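Local coordinates for protein FAD-binding oxidoreductase (Gulosibacter chungangensis, PDB 7PBG) that oxidises 4-ethylphenol and related 4-alkylphenols, dehydrogenating the side chain to give 4-vinylphenol products, with the help of a covalently bound FAD cofactor, at residues T261-L272 with Y334-I345. Numbering follows the deposited sequence.
Sequences TTLPLRIGMAPL and YIEMIRDAYLQI
Tyr342 makes the one hydrogen bond across this contact. Its OH donates to Thr262 OG1 at 2.7 Å, and the threonine oxygen lies at the ring edge, in plane. Thr262 OG1 is also bonded to Ile258 O one turn back, so this oxygen has one partner across the contact and one within its own helix.

CH-pi contacts mark both ends. Thr261 CG2 sits over one face of the Tyr342 ring, 4.0 Å from its centroid. The chi1 of -58° turns OG1 back to a hydrogen bond with Ala257 O and sends CG2, anti to the backbone N, over the ring. At the far end Pro271 CA lies over a face of the Tyr334 ring, also 4.0 Å from its centroid.

The rest is apolar packing. Leu265 CD1 touches both Ala341 CB and Tyr342 CE2. Pro271, after a cis peptide bond, sets its CB against Tyr334 CB at 3.6 Å and its CG against Ile338 CG1 at 3.8 Å. Leu272 CD2 meets Ile338 CD1. A phenylalanine in place of Tyr342 would probably leave Thr262 OG1 without its partner across the contact.

The helical segments run nearly antiparallel, at 160° with axes 10.7 Å apart. Helices 255-266 and 328-342 pack side by side on the eight-stranded antiparallel sheet, consistent with the substrate (cap) domain of PCMH-type flavoproteins. Leu272, in the loop after the first helix, and Tyr342 rest on strand 241-249, and Ile338 reaches strands 318-326 and 349-352.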
loop_
_atom_site.group_PDB
_atom_site.type_symbol
_atom_site.label_atom_id
_atom_site.label_comp_id
_atom_site.label_asym_id
_atom_site.label_seq_id
_atom_site.Cartn_x
_atom_site.Cartn_y
_atom_site.Cartn_z
ATOM N N THR A 261 21.722 -1.398 -16.581
ATOM C CA THR A 261 22.049 -2.782 -16.170
ATOM C C THR A 261 21.209 -3.184 -14.946
ATOM O O THR A 261 20.731 -4.347 -14.858
ATOM C CB THR A 261 23.540 -2.973 -15.881
ATOM O OG1 THR A 261 24.234 -2.617 -17.077
ATOM C CG2 THR A 261 23.910 -4.387 -15.486
ATOM N N THR A 262 20.990 -2.236 -14.057
ATOM C CA THR A 262 20.302 -2.444 -12.763
ATOM C C THR A 262 18.824 -2.825 -12.995
ATOM O O THR A 262 18.350 -3.767 -12.409
ATOM C CB THR A 262 20.402 -1.196 -11.876
ATOM O OG1 THR A 262 21.778 -0.872 -11.642
ATOM C CG2 THR A 262 19.644 -1.426 -10.595
ATOM N N LEU A 263 18.118 -2.099 -13.868
ATOM C CA LEU A 263 16.655 -2.191 -13.982
ATOM C C LEU A 263 16.262 -3.655 -14.201
ATOM O O LEU A 263 15.431 -4.165 -13.468
ATOM C CB LEU A 263 16.175 -1.300 -15.133
ATOM C CG LEU A 263 14.696 -1.431 -15.452
ATOM C CD1 LEU A 263 13.835 -1.008 -14.285
ATOM C CD2 LEU A 263 14.373 -0.628 -16.686
ATOM N N PRO A 264 16.740 -4.357 -15.251
ATOM C CA PRO A 264 16.244 -5.706 -15.528
ATOM C C PRO A 264 16.629 -6.722 -14.441
ATOM O O PRO A 264 15.936 -7.738 -14.361
ATOM C CB PRO A 264 16.857 -6.067 -16.890
ATOM C CG PRO A 264 18.070 -5.173 -16.974
ATOM C CD PRO A 264 17.604 -3.883 -16.340
ATOM N N LEU A 265 17.679 -6.430 -13.655
ATOM C CA LEU A 265 18.094 -7.289 -12.532
ATOM C C LEU A 265 17.232 -7.078 -11.292
ATOM O O LEU A 265 17.263 -7.931 -10.410
ATOM C CB LEU A 265 19.546 -7.015 -12.167
ATOM C CG LEU A 265 20.552 -7.340 -13.264
ATOM C CD1 LEU A 265 21.895 -6.813 -12.844
ATOM C CD2 LEU A 265 20.557 -8.839 -13.600
ATOM N N ARG A 266 16.574 -5.925 -11.187
ATOM C CA ARG A 266 15.765 -5.543 -10.020
ATOM C C ARG A 266 14.263 -5.746 -10.259
ATOM O O ARG A 266 13.545 -6.024 -9.303
ATOM C CB ARG A 266 16.035 -4.068 -9.728
ATOM C CG ARG A 266 15.153 -3.510 -8.623
ATOM C CD ARG A 266 15.456 -4.235 -7.301
ATOM N NE ARG A 266 14.495 -3.733 -6.335
ATOM C CZ ARG A 266 13.952 -4.434 -5.352
ATOM N NH1 ARG A 266 14.220 -5.726 -5.228
ATOM N NH2 ARG A 266 13.024 -3.876 -4.592
ATOM N N ILE A 267 13.782 -5.532 -11.489
ATOM C CA ILE A 267 12.320 -5.327 -11.642
ATOM C C ILE A 267 11.571 -6.616 -11.229
ATOM O O ILE A 267 10.423 -6.508 -10.848
ATOM C CB ILE A 267 12.010 -4.884 -13.083
ATOM C CG1 ILE A 267 10.566 -4.399 -13.178
ATOM C CG2 ILE A 267 12.332 -5.978 -14.079
ATOM C CD1 ILE A 267 10.293 -3.471 -14.325
ATOM N N GLY A 268 12.178 -7.796 -11.412
ATOM C CA GLY A 268 11.600 -9.104 -11.055
ATOM C C GLY A 268 11.968 -9.504 -9.624
ATOM O O GLY A 268 11.626 -10.589 -9.214
ATOM N N MET A 269 12.618 -8.629 -8.852
ATOM C CA MET A 269 13.001 -8.811 -7.414
ATOM C C MET A 269 14.089 -9.861 -7.252
ATOM O O MET A 269 14.347 -10.304 -6.095
ATOM C CB MET A 269 11.802 -9.201 -6.533
ATOM C CG MET A 269 10.771 -8.103 -6.423
ATOM S SD MET A 269 9.297 -8.807 -5.624
ATOM C CE MET A 269 8.105 -7.479 -5.774
ATOM N N ALA A 270 14.744 -10.209 -8.335
ATOM C CA ALA A 270 15.853 -11.181 -8.362
ATOM C C ALA A 270 16.574 -10.995 -9.681
ATOM O O ALA A 270 15.912 -10.812 -10.713
ATOM C CB ALA A 270 15.342 -12.594 -8.187
ATOM N N PRO A 271 17.924 -11.061 -9.719
ATOM C CA PRO A 271 18.762 -11.294 -8.525
ATOM C C PRO A 271 19.017 -10.113 -7.586
ATOM O O PRO A 271 19.546 -10.291 -6.527
ATOM C CB PRO A 271 20.098 -11.653 -9.185
ATOM C CG PRO A 271 20.130 -10.790 -10.395
ATOM C CD PRO A 271 18.737 -10.957 -10.931
ATOM N N LEU A 272 18.509 -8.924 -7.899
ATOM C CA LEU A 272 18.582 -7.797 -6.965
ATOM C C LEU A 272 17.319 -7.873 -6.098
ATOM O O LEU A 272 16.217 -7.473 -6.562
ATOM C CB LEU A 272 18.744 -6.473 -7.719
ATOM C CG LEU A 272 20.093 -6.210 -8.402
ATOM C CD1 LEU A 272 20.033 -4.942 -9.248
ATOM C CD2 LEU A 272 21.214 -6.100 -7.364
ATOM N N TYR A 334 22.708 -15.726 -7.441
ATOM C CA TYR A 334 22.400 -14.305 -7.703
ATOM C C TYR A 334 23.685 -13.488 -7.842
ATOM O O TYR A 334 23.779 -12.641 -8.729
ATOM C CB TYR A 334 21.448 -13.758 -6.636
ATOM C CG TYR A 334 20.046 -14.307 -6.641
ATOM C CD1 TYR A 334 19.543 -15.102 -7.667
ATOM C CD2 TYR A 334 19.167 -13.969 -5.617
ATOM C CE1 TYR A 334 18.247 -15.594 -7.630
ATOM C CE2 TYR A 334 17.872 -14.455 -5.570
ATOM C CZ TYR A 334 17.396 -15.247 -6.600
ATOM O OH TYR A 334 16.111 -15.717 -6.610
ATOM N N ILE A 335 24.646 -13.689 -6.945
ATOM C CA ILE A 335 25.927 -12.945 -6.995
ATOM C C ILE A 335 26.589 -13.187 -8.351
ATOM O O ILE A 335 27.014 -12.244 -8.965
ATOM C CB ILE A 335 26.820 -13.365 -5.816
ATOM C CG1 ILE A 335 26.225 -12.903 -4.487
ATOM C CG2 ILE A 335 28.262 -12.939 -6.061
ATOM C CD1 ILE A 335 26.381 -11.432 -4.211
ATOM N N GLU A 336 26.589 -14.418 -8.862
ATOM C CA GLU A 336 27.191 -14.706 -10.179
ATOM C C GLU A 336 26.449 -13.912 -11.263
ATOM O O GLU A 336 27.136 -13.257 -12.075
ATOM C CB GLU A 336 27.201 -16.234 -10.371
ATOM C CG GLU A 336 27.590 -16.690 -11.748
ATOM C CD GLU A 336 27.488 -18.200 -11.986
ATOM O OE1 GLU A 336 26.437 -18.837 -11.628
ATOM O OE2 GLU A 336 28.447 -18.746 -12.551
ATOM N N MET A 337 25.113 -13.832 -11.209
ATOM C CA MET A 337 24.335 -13.055 -12.221
ATOM C C MET A 337 24.690 -11.561 -12.148
ATOM O O MET A 337 24.880 -10.912 -13.176
ATOM C CB MET A 337 22.828 -13.173 -11.986
ATOM C CG MET A 337 22.313 -14.584 -12.229
ATOM S SD MET A 337 20.580 -14.651 -11.704
ATOM C CE MET A 337 20.307 -16.414 -11.712
ATOM N N ILE A 338 24.754 -11.029 -10.951
ATOM C CA ILE A 338 25.004 -9.582 -10.727
ATOM C C ILE A 338 26.431 -9.288 -11.200
ATOM O O ILE A 338 26.629 -8.322 -11.935
ATOM C CB ILE A 338 24.777 -9.272 -9.236
ATOM C CG1 ILE A 338 23.290 -9.377 -8.864
ATOM C CG2 ILE A 338 25.375 -7.915 -8.875
ATOM C CD1 ILE A 338 23.071 -9.435 -7.356
ATOM N N ARG A 339 27.423 -10.004 -10.663
ATOM C CA ARG A 339 28.844 -9.784 -11.033
ATOM C C ARG A 339 28.957 -9.840 -12.563
ATOM O O ARG A 339 29.578 -8.929 -13.181
ATOM C CB ARG A 339 29.692 -10.872 -10.369
ATOM C CG ARG A 339 31.185 -10.610 -10.340
ATOM C CD ARG A 339 31.914 -11.855 -9.836
ATOM N NE ARG A 339 33.334 -11.562 -9.755
ATOM C CZ ARG A 339 34.235 -11.776 -10.717
ATOM N NH1 ARG A 339 33.895 -12.317 -11.876
ATOM N NH2 ARG A 339 35.493 -11.421 -10.509
ATOM N N ASP A 340 28.393 -10.872 -13.189
ATOM C CA ASP A 340 28.554 -11.074 -14.654
ATOM C C ASP A 340 27.959 -9.897 -15.415
ATOM O O ASP A 340 28.563 -9.480 -16.442
ATOM C CB ASP A 340 27.893 -12.356 -15.131
ATOM C CG ASP A 340 28.659 -13.613 -14.772
ATOM O OD1 ASP A 340 28.108 -14.684 -15.053
ATOM O OD2 ASP A 340 29.760 -13.514 -14.188
ATOM N N ALA A 341 26.861 -9.354 -14.924
ATOM C CA ALA A 341 26.174 -8.226 -15.583
ATOM C C ALA A 341 27.022 -6.947 -15.526
ATOM O O ALA A 341 27.278 -6.337 -16.578
ATOM C CB ALA A 341 24.796 -7.979 -14.998
ATOM N N TYR A 342 27.448 -6.538 -14.340
ATOM C CA TYR A 342 28.065 -5.230 -14.105
ATOM C C TYR A 342 29.516 -5.233 -14.600
ATOM O O TYR A 342 30.027 -4.173 -14.970
ATOM C CB TYR A 342 27.927 -4.862 -12.642
ATOM C CG TYR A 342 26.554 -4.419 -12.213
ATOM C CD1 TYR A 342 26.110 -3.152 -12.545
ATOM C CD2 TYR A 342 25.742 -5.242 -11.453
ATOM C CE1 TYR A 342 24.870 -2.695 -12.118
ATOM C CE2 TYR A 342 24.511 -4.803 -10.992
ATOM C CZ TYR A 342 24.099 -3.519 -11.303
ATOM O OH TYR A 342 22.893 -3.204 -10.783
ATOM N N LEU A 343 30.165 -6.397 -14.602
ATOM C CA LEU A 343 31.597 -6.461 -14.975
ATOM C C LEU A 343 31.739 -6.365 -16.491
ATOM O O LEU A 343 32.888 -6.173 -16.912
ATOM C CB LEU A 343 32.300 -7.707 -14.441
ATOM C CG LEU A 343 32.616 -7.762 -12.944
ATOM C CD1 LEU A 343 33.466 -8.976 -12.674
ATOM C CD2 LEU A 343 33.300 -6.535 -12.420
ATOM N N GLN A 344 30.644 -6.388 -17.250
ATOM C CA GLN A 344 30.714 -6.060 -18.700
ATOM C C GLN A 344 30.930 -4.561 -18.928
ATOM O O GLN A 344 31.202 -4.188 -20.085
ATOM C CB GLN A 344 29.488 -6.531 -19.452
ATOM C CG GLN A 344 29.363 -8.036 -19.493
ATOM C CD GLN A 344 28.459 -8.398 -20.635
ATOM O OE1 GLN A 344 27.327 -7.946 -20.655
ATOM N NE2 GLN A 344 28.951 -9.183 -21.591
ATOM N N ILE A 345 30.739 -3.722 -17.912
ATOM C CA ILE A 345 31.100 -2.285 -18.008
ATOM C C ILE A 345 32.605 -2.180 -17.879
ATOM O O ILE A 345 33.154 -2.543 -16.844
ATOM C CB ILE A 345 30.335 -1.442 -16.992
ATOM C CG1 ILE A 345 28.835 -1.629 -17.227
ATOM C CG2 ILE A 345 30.774 0.013 -17.059
ATOM C CD1 ILE A 345 27.935 -0.932 -16.209
#